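Local coordinates for sister chromatid cohesion protein (PDB 5T8V), which probably loads the cohesin ring onto chromatin as an SCC2/Nipped-B family protein, of which this chain is the C-terminal HEAT-repeat fragment, at residues D363-T366 with I367-L371; A943-V946 with I947-K951; G1220-N1224 with P1225-K1229. All coordinates share one frame; numbering follows the deposited sequence.

Contact 1 (D363-T366 with I367-L371); sequences DLDT and ISTPL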
loop_
_atom_site.group_PDB
_atom_site.type_symbol
_atom_site.label_atom_id
_atom_site.label_comp_id
_atom_site.label_asym_id
_atom_site.label_seq_id
_atom_site.Cartn_x
_atom_site.Cartn_y
_atom_site.Cartn_z
ATOM N N ASP A 363 47.743 -13.742 13.123
ATOM C CA ASP A 363 48.268 -12.548 13.777
ATOM C C ASP A 363 47.358 -11.352 13.529
ATOM O O ASP A 363 46.918 -10.676 14.471
ATOM C CB ASP A 363 49.677 -12.255 13.265
ATOM C CG ASP A 363 50.696 -13.270 13.740
ATOM O OD1 ASP A 363 50.300 -14.266 14.383
ATOM O OD2 ASP A 363 51.899 -13.072 13.462
ATOM N N LEU A 364 47.063 -11.079 12.254
ATOM C CA LEU A 364 46.194 -9.952 11.939
ATOM C C LEU A 364 44.862 -10.073 12.665
ATOM O O LEU A 364 44.313 -9.075 13.141
ATOM C CB LEU A 364 45.972 -9.853 10.431
ATOM C CG LEU A 364 44.978 -8.765 10.009
ATOM C CD1 LEU A 364 45.389 -7.399 10.547
ATOM C CD2 LEU A 364 44.856 -8.724 8.503
ATOM N N ASP A 365 44.328 -11.289 12.766
ATOM C CA ASP A 365 43.063 -11.480 13.465
ATOM C C ASP A 365 43.187 -11.067 14.926
ATOM O O ASP A 365 42.345 -10.324 15.448
ATOM C CB ASP A 365 42.617 -12.938 13.344
ATOM C CG ASP A 365 41.292 -13.203 14.028
ATOM O OD1 ASP A 365 40.258 -12.718 13.524
ATOM O OD2 ASP A 365 41.282 -13.902 15.062
ATOM N N THR A 366 44.253 -11.517 15.597
ATOM C CA THR A 366 44.412 -11.200 17.013
ATOM C C THR A 366 44.582 -9.701 17.233
ATOM O O THR A 366 44.100 -9.159 18.234
ATOM C CB THR A 366 45.602 -11.954 17.608
ATOM O OG1 THR A 366 46.807 -11.558 16.941
ATOM C CG2 THR A 366 45.411 -13.461 17.478
ATOM N N ILE A 367 45.266 -9.008 16.319
ATOM C CA ILE A 367 45.473 -7.579 16.541
ATOM C C ILE A 367 44.233 -6.767 16.170
ATOM O O ILE A 367 43.944 -5.748 16.809
ATOM C CB ILE A 367 46.705 -7.069 15.774
ATOM C CG1 ILE A 367 47.031 -5.638 16.211
ATOM C CG2 ILE A 367 46.463 -7.117 14.272
ATOM C CD1 ILE A 367 48.303 -5.074 15.612
ATOM N N SER A 368 43.483 -7.189 15.152
ATOM C CA SER A 368 42.425 -6.354 14.598
ATOM C C SER A 368 41.065 -6.601 15.241
ATOM O O SER A 368 40.283 -5.657 15.392
ATOM C CB SER A 368 42.318 -6.564 13.083
ATOM O OG SER A 368 41.818 -7.851 12.771
ATOM N N THR A 369 40.748 -7.841 15.618
ATOM C CA THR A 369 39.408 -8.101 16.140
ATOM C C THR A 369 39.090 -7.299 17.398
ATOM O O THR A 369 37.932 -6.868 17.538
ATOM C CB THR A 369 39.215 -9.602 16.394
ATOM O OG1 THR A 369 40.229 -10.083 17.282
ATOM C CG2 THR A 369 39.265 -10.379 15.081
ATOM N N PRO A 370 40.023 -7.048 18.323
ATOM C CA PRO A 370 39.662 -6.236 19.497
ATOM C C PRO A 370 39.290 -4.803 19.151
ATOM O O PRO A 370 38.428 -4.214 19.817
ATOM C CB PRO A 370 40.925 -6.292 20.368
ATOM C CG PRO A 370 41.729 -7.430 19.835
ATOM C CD PRO A 370 41.428 -7.484 18.382
ATOM N N LEU A 371 39.918 -4.221 18.128
ATOM C CA LEU A 371 39.607 -2.847 17.750
ATOM C C LEU A 371 38.163 -2.727 17.277
ATOM O O LEU A 371 37.424 -1.827 17.702
ATOM C CB LEU A 371 40.576 -2.382 16.662
ATOM C CG LEU A 371 42.060 -2.487 17.029
ATOM C CD1 LEU A 371 42.940 -2.178 15.827
ATOM C CD2 LEU A 371 42.395 -1.560 18.181
#

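Contact 2 (A943-V946 with I947-K951); sequences ARLV and ISSLK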
loop_
_atom_site.group_PDB
_atom_site.type_symbol
_atom_site.label_atom_id
_atom_site.label_comp_id
_atom_site.label_asym_id
_atom_site.label_seq_id
_atom_site.Cartn_x
_atom_site.Cartn_y
_atom_site.Cartn_z
ATOM N N ALA A 943 -51.131 -9.281 -45.507
ATOM C CA ALA A 943 -52.376 -10.029 -45.365
ATOM C C ALA A 943 -52.341 -11.311 -46.185
ATOM O O ALA A 943 -52.831 -12.356 -45.744
ATOM C CB ALA A 943 -53.561 -9.157 -45.783
ATOM N N ARG A 944 -51.760 -11.250 -47.383
ATOM C CA ARG A 944 -51.643 -12.437 -48.220
ATOM C C ARG A 944 -50.748 -13.478 -47.565
ATOM O O ARG A 944 -51.047 -14.677 -47.594
ATOM C CB ARG A 944 -51.103 -12.045 -49.596
ATOM C CG ARG A 944 -50.993 -13.192 -50.591
ATOM C CD ARG A 944 -50.384 -12.720 -51.906
ATOM N NE ARG A 944 -49.035 -12.190 -51.724
ATOM C CZ ARG A 944 -48.305 -11.639 -52.689
ATOM N NH1 ARG A 944 -48.789 -11.537 -53.919
ATOM N NH2 ARG A 944 -47.087 -11.187 -52.422
ATOM N N LEU A 945 -49.640 -13.037 -46.964
ATOM C CA LEU A 945 -48.762 -13.963 -46.257
ATOM C C LEU A 945 -49.501 -14.652 -45.113
ATOM O O LEU A 945 -49.474 -15.885 -44.988
ATOM C CB LEU A 945 -47.538 -13.208 -45.742
ATOM C CG LEU A 945 -46.527 -13.984 -44.899
ATOM C CD1 LEU A 945 -46.027 -15.215 -45.638
ATOM C CD2 LEU A 945 -45.374 -13.067 -44.527
ATOM N N VAL A 946 -50.178 -13.867 -44.273
ATOM C CA VAL A 946 -50.913 -14.429 -43.141
ATOM C C VAL A 946 -51.970 -15.412 -43.632
ATOM O O VAL A 946 -52.103 -16.524 -43.105
ATOM C CB VAL A 946 -51.542 -13.300 -42.302
ATOM C CG1 VAL A 946 -52.313 -13.868 -41.113
ATOM C CG2 VAL A 946 -50.471 -12.323 -41.825
ATOM N N ILE A 947 -52.735 -15.016 -44.651
ATOM C CA ILE A 947 -53.828 -15.853 -45.140
ATOM C C ILE A 947 -53.284 -17.160 -45.701
ATOM O O ILE A 947 -53.815 -18.242 -45.427
ATOM C CB ILE A 947 -54.660 -15.089 -46.186
ATOM C CG1 ILE A 947 -55.390 -13.917 -45.519
ATOM C CG2 ILE A 947 -55.674 -16.019 -46.860
ATOM C CD1 ILE A 947 -56.022 -12.942 -46.495
ATOM N N SER A 948 -52.221 -17.082 -46.503
ATOM C CA SER A 948 -51.632 -18.298 -47.053
ATOM C C SER A 948 -51.140 -19.214 -45.940
ATOM O O SER A 948 -51.324 -20.435 -46.004
ATOM C CB SER A 948 -50.492 -17.948 -48.011
ATOM O OG SER A 948 -49.486 -17.189 -47.361
ATOM N N SER A 949 -50.524 -18.642 -44.903
ATOM C CA SER A 949 -50.045 -19.458 -43.792
ATOM C C SER A 949 -51.203 -20.155 -43.082
ATOM O O SER A 949 -51.142 -21.357 -42.802
ATOM C CB SER A 949 -49.253 -18.591 -42.815
ATOM O OG SER A 949 -48.103 -18.048 -43.440
ATOM N N LEU A 950 -52.272 -19.412 -42.788
ATOM C CA LEU A 950 -53.425 -20.004 -42.113
ATOM C C LEU A 950 -54.052 -21.106 -42.961
ATOM O O LEU A 950 -54.315 -22.216 -42.473
ATOM C CB LEU A 950 -54.449 -18.914 -41.793
ATOM C CG LEU A 950 -53.987 -17.871 -40.773
ATOM C CD1 LEU A 950 -54.886 -16.644 -40.799
ATOM C CD2 LEU A 950 -53.951 -18.474 -39.377
ATOM N N LYS A 951 -54.309 -20.811 -44.238
ATOM C CA LYS A 951 -54.777 -21.837 -45.163
ATOM C C LYS A 951 -53.908 -23.081 -45.057
ATOM O O LYS A 951 -54.414 -24.200 -44.931
ATOM C CB LYS A 951 -54.773 -21.298 -46.597
ATOM C CG LYS A 951 -55.832 -20.238 -46.883
ATOM C CD LYS A 951 -57.215 -20.854 -47.039
ATOM C CE LYS A 951 -58.306 -19.794 -47.019
ATOM N NZ LYS A 951 -59.665 -20.388 -46.865
#

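Contact 3 (G1220-N1224 with P1225-K1229); sequences GATTN and PFTPK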
loop_
_atom_site.group_PDB
_atom_site.type_symbol
_atom_site.label_atom_id
_atom_site.label_comp_id
_atom_site.label_asym_id
_atom_site.label_seq_id
_atom_site.Cartn_x
_atom_site.Cartn_y
_atom_site.Cartn_z
ATOM N N GLY A 1220 -27.883 -24.949 8.463
ATOM C CA GLY A 1220 -28.346 -23.613 8.790
ATOM C C GLY A 1220 -27.444 -22.489 8.336
ATOM O O GLY A 1220 -27.819 -21.320 8.470
ATOM N N ALA A 1221 -26.271 -22.810 7.798
ATOM C CA ALA A 1221 -25.345 -21.791 7.327
ATOM C C ALA A 1221 -24.383 -22.427 6.338
ATOM O O ALA A 1221 -24.170 -23.643 6.342
ATOM C CB ALA A 1221 -24.582 -21.145 8.488
ATOM N N THR A 1222 -23.803 -21.586 5.488
ATOM C CA THR A 1222 -22.845 -22.056 4.503
ATOM C C THR A 1222 -21.508 -22.367 5.171
ATOM O O THR A 1222 -21.279 -22.071 6.347
ATOM C CB THR A 1222 -22.644 -21.017 3.399
ATOM O OG1 THR A 1222 -22.136 -19.803 3.965
ATOM C CG2 THR A 1222 -23.954 -20.732 2.683
ATOM N N THR A 1223 -20.616 -22.974 4.395
ATOM C CA THR A 1223 -19.255 -23.270 4.824
ATOM C C THR A 1223 -18.329 -22.301 4.101
ATOM O O THR A 1223 -18.167 -22.386 2.879
ATOM C CB THR A 1223 -18.890 -24.723 4.528
ATOM O OG1 THR A 1223 -19.241 -25.044 3.175
ATOM C CG2 THR A 1223 -19.628 -25.659 5.479
ATOM N N ASN A 1224 -17.749 -21.373 4.855
ATOM C CA ASN A 1224 -16.918 -20.299 4.310
ATOM C C ASN A 1224 -17.763 -19.316 3.491
ATOM O O ASN A 1224 -18.387 -19.713 2.507
ATOM C CB ASN A 1224 -15.781 -20.852 3.443
ATOM C CG ASN A 1224 -14.722 -21.562 4.258
ATOM O OD1 ASN A 1224 -14.555 -21.295 5.446
ATOM N ND2 ASN A 1224 -13.997 -22.469 3.622
ATOM N N PRO A 1225 -17.800 -18.031 3.894
ATOM C CA PRO A 1225 -17.186 -17.418 5.081
ATOM C C PRO A 1225 -18.063 -17.529 6.330
ATOM O O PRO A 1225 -18.090 -16.606 7.145
ATOM C CB PRO A 1225 -17.015 -15.959 4.659
ATOM C CG PRO A 1225 -18.147 -15.711 3.738
ATOM C CD PRO A 1225 -18.414 -17.013 3.020
ATOM N N PHE A 1226 -18.761 -18.655 6.481
ATOM C CA PHE A 1226 -19.672 -18.853 7.604
ATOM C C PHE A 1226 -20.725 -17.752 7.642
ATOM O O PHE A 1226 -20.617 -16.806 8.431
ATOM C CB PHE A 1226 -18.902 -18.893 8.937
ATOM C CG PHE A 1226 -18.669 -20.282 9.486
ATOM C CD1 PHE A 1226 -19.640 -21.265 9.394
ATOM C CD2 PHE A 1226 -17.472 -20.592 10.115
ATOM C CE1 PHE A 1226 -19.419 -22.532 9.905
ATOM C CE2 PHE A 1226 -17.246 -21.858 10.629
ATOM C CZ PHE A 1226 -18.222 -22.826 10.523
ATOM N N THR A 1227 -21.750 -17.871 6.798
ATOM C CA THR A 1227 -22.853 -16.924 6.776
ATOM C C THR A 1227 -24.171 -17.672 6.926
ATOM O O THR A 1227 -24.361 -18.723 6.304
ATOM C CB THR A 1227 -22.867 -16.113 5.472
ATOM O OG1 THR A 1227 -22.969 -17.000 4.351
ATOM C CG2 THR A 1227 -21.602 -15.277 5.347
ATOM N N PRO A 1228 -25.100 -17.160 7.735
ATOM C CA PRO A 1228 -26.366 -17.872 7.933
ATOM C C PRO A 1228 -27.268 -17.769 6.714
ATOM O O PRO A 1228 -27.185 -16.824 5.924
ATOM C CB PRO A 1228 -26.981 -17.163 9.143
ATOM C CG PRO A 1228 -26.459 -15.777 9.049
ATOM C CD PRO A 1228 -25.063 -15.895 8.489
ATOM N N LYS A 1229 -28.143 -18.766 6.566
ATOM C CA LYS A 1229 -29.060 -18.780 5.431
ATOM C C LYS A 1229 -29.999 -17.582 5.466
ATOM O O LYS A 1229 -30.348 -17.026 4.419
ATOM C CB LYS A 1229 -29.857 -20.086 5.420
ATOM C CG LYS A 1229 -29.003 -21.340 5.306
ATOM C CD LYS A 1229 -28.222 -21.376 3.997
ATOM C CE LYS A 1229 -27.433 -22.666 3.853
ATOM N NZ LYS A 1229 -28.317 -23.862 3.797
#

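Contact 1 (D363-T366 with I367-L371)
With chi1 at 69° and 56°, the hydroxyls OG of Ser368 and OG1 of Thr369 lie between backbone N and carbonyl carbon, which folds them back onto Leu364 and Asp365, respectively, in the helical turn before. Ser368 OG donates to Leu364 O at 2.8 Å, and Thr369 OG1 donates to Asp365 O, also at 2.8 Å. Each carbonyl also takes the ordinary helical N-H of the same residue, Thr369 N reaching Asp365 O at 3.0 Å. In both cases N-H and hydroxyl come from opposite faces of the carbonyl plane, so the oxygen is gripped from two sides. Asp363 O has a similar double load, from Ile367 N at 3.0 Å and from Thr366 OG1 at 2.6 Å. The methyl of Thr369, CG2, turns instead toward the carboxylate of Asp365. A valine at Thr369 is likely to leave Asp365 O relying mainly on the backbone N-H, with its second face no longer held by a hydroxyl. On the apolar side Leu364 CD1 meets Ile367 CG2 at 3.9 Å, the two side chains crossing at a slant, and both rest on Ile573 of helix 556-574. Pro370 has no N-H to offer Thr366 O, whose neighbour there is ring carbon CD; Leu371 N makes just a weak bond to Ser368 O, and the helix kinks. Serine and threonine hydroxyls often bond back to a carbonyl one turn earlier in helices, and proline, lacking an N-H, commonly kinks a helix; here both meet in helix 357-391 of an alpha-helical HEAT-repeat protein.

Contact 2 (A943-V946 with I947-K951)
Residues Ala943 to Val946 are bonded to Ile947 to Leu950 as one regular alpha-helical run, part of helix 940-960, with four successive bonds tying each residue to the turn that follows. Ile947 N reaches Ala943 O, Ser948 N reaches Arg944 O, Ser949 N reaches Leu945 O and Leu950 N reaches Val946 O, all between 2.9 and 3.0 Å. The last of them is fairly straight, with an N-H...O angle of 167°. No proline or kink interrupts the run.

Among the side chains, Ser948 is exposed, whereas Ser949, Val946 and Leu950 are buried. Ser949 OG donates to Leu945 O at 3.0 Å from above the carbonyl plane, on the face opposite to the one its own N-H uses, so that oxygen has two donors from a single residue. Its chi1 of -63° sets OG beside the backbone N and anti to the carbonyl carbon. Ser948 swings its hydroxyl the other way, between N and carbonyl carbon, where OG lies 2.7 Å from Leu945 O and 3.0 Å from Arg944 O, with one proton to offer the pair. Val946 and Leu950 lie alongside each other and point the same way, CG1 of Val946 to CD1 of Leu950 at 3.8 Å.

Val946 also meets Ala983 of helix 969-986 and, with Ile947, the side chain of Phe996, while Ser949 touches Ile979 and Val980 of that helix. The bond to Leu945 O gives the buried hydroxyl of Ser949 a partner within its own helix, which probably makes it tolerable beside the apolar side chains of Ile979 and Val980.

Contact 3 (G1220-N1224 with P1225-K1229)
Thr1222 and Thr1227 face each other across a hairpin-like loop, their hydroxyls meeting at 2.9 Å from OG1 to OG1 in a hydrogen bond that either could donate. Both use the same rotamer: with chi1 near 60° in each, OG1 stands between backbone N and carbonyl carbon, which brings the two oxygens together while the side chains cross at a slant. Beside this pair the backbones are joined by Thr1222 N to Thr1227 O at 3.0 Å, and further along by Lys1229 N to Gly1220 O at 3.2 Å. These bonds flank Ala1221 and Pro1228, a non-hydrogen-bonded antiparallel pair with CA atoms 4.1 Å apart and the single beta bridge of the loop. The chain reverses through a cis peptide bond between Asn1224 and Pro1225. Just past the turn, Phe1226 brings CD1 to 3.6 Å from Thr1222 O, an oblique approach to the ring.

Lys1229 is bent at chi2 (-62°) and again at chi4, so it curls back over the facing limb of the loop, at Gly1220 and Ala1221, instead of extending from it. CG lies 3.4 Å from Gly1220 O, and CE passes 3.9 Å from Ala1221 C. That curl delivers NZ to Arg1219 O, Gln1211 OE1 and a salt bridge with Asp1217.

The loop links helix 1200-1213 to helix 1231-1240. Pro1228 and Lys1229 lean on helix 1271-1284, whereas Phe1226 stacks on Phe1285 and meets Trp1425 of helix 1422-1431 edge-to-face, so the loop bridges several helices.

In the fold
The three contacts are local and stand far apart along an elongated, mostly helical chain, following one another in sequence without touching. Contacts 1 and 2 lie on opposite sides of the chain's centre, their own centres about 113 Å apart. Contact 3 is nearer the middle, about 31 Å from that centre, and its centre lies about 68 Å from that of contact 1 and 59 Å from that of contact 2. No ligand or active site relates them. Contacts 1 and 2 each lie within a single helix, 357-391 and 940-960, while contact 3 is in the loop between helices 1200-1213 and 1231-1240, in the Sister chromatid cohesion C-terminus family region.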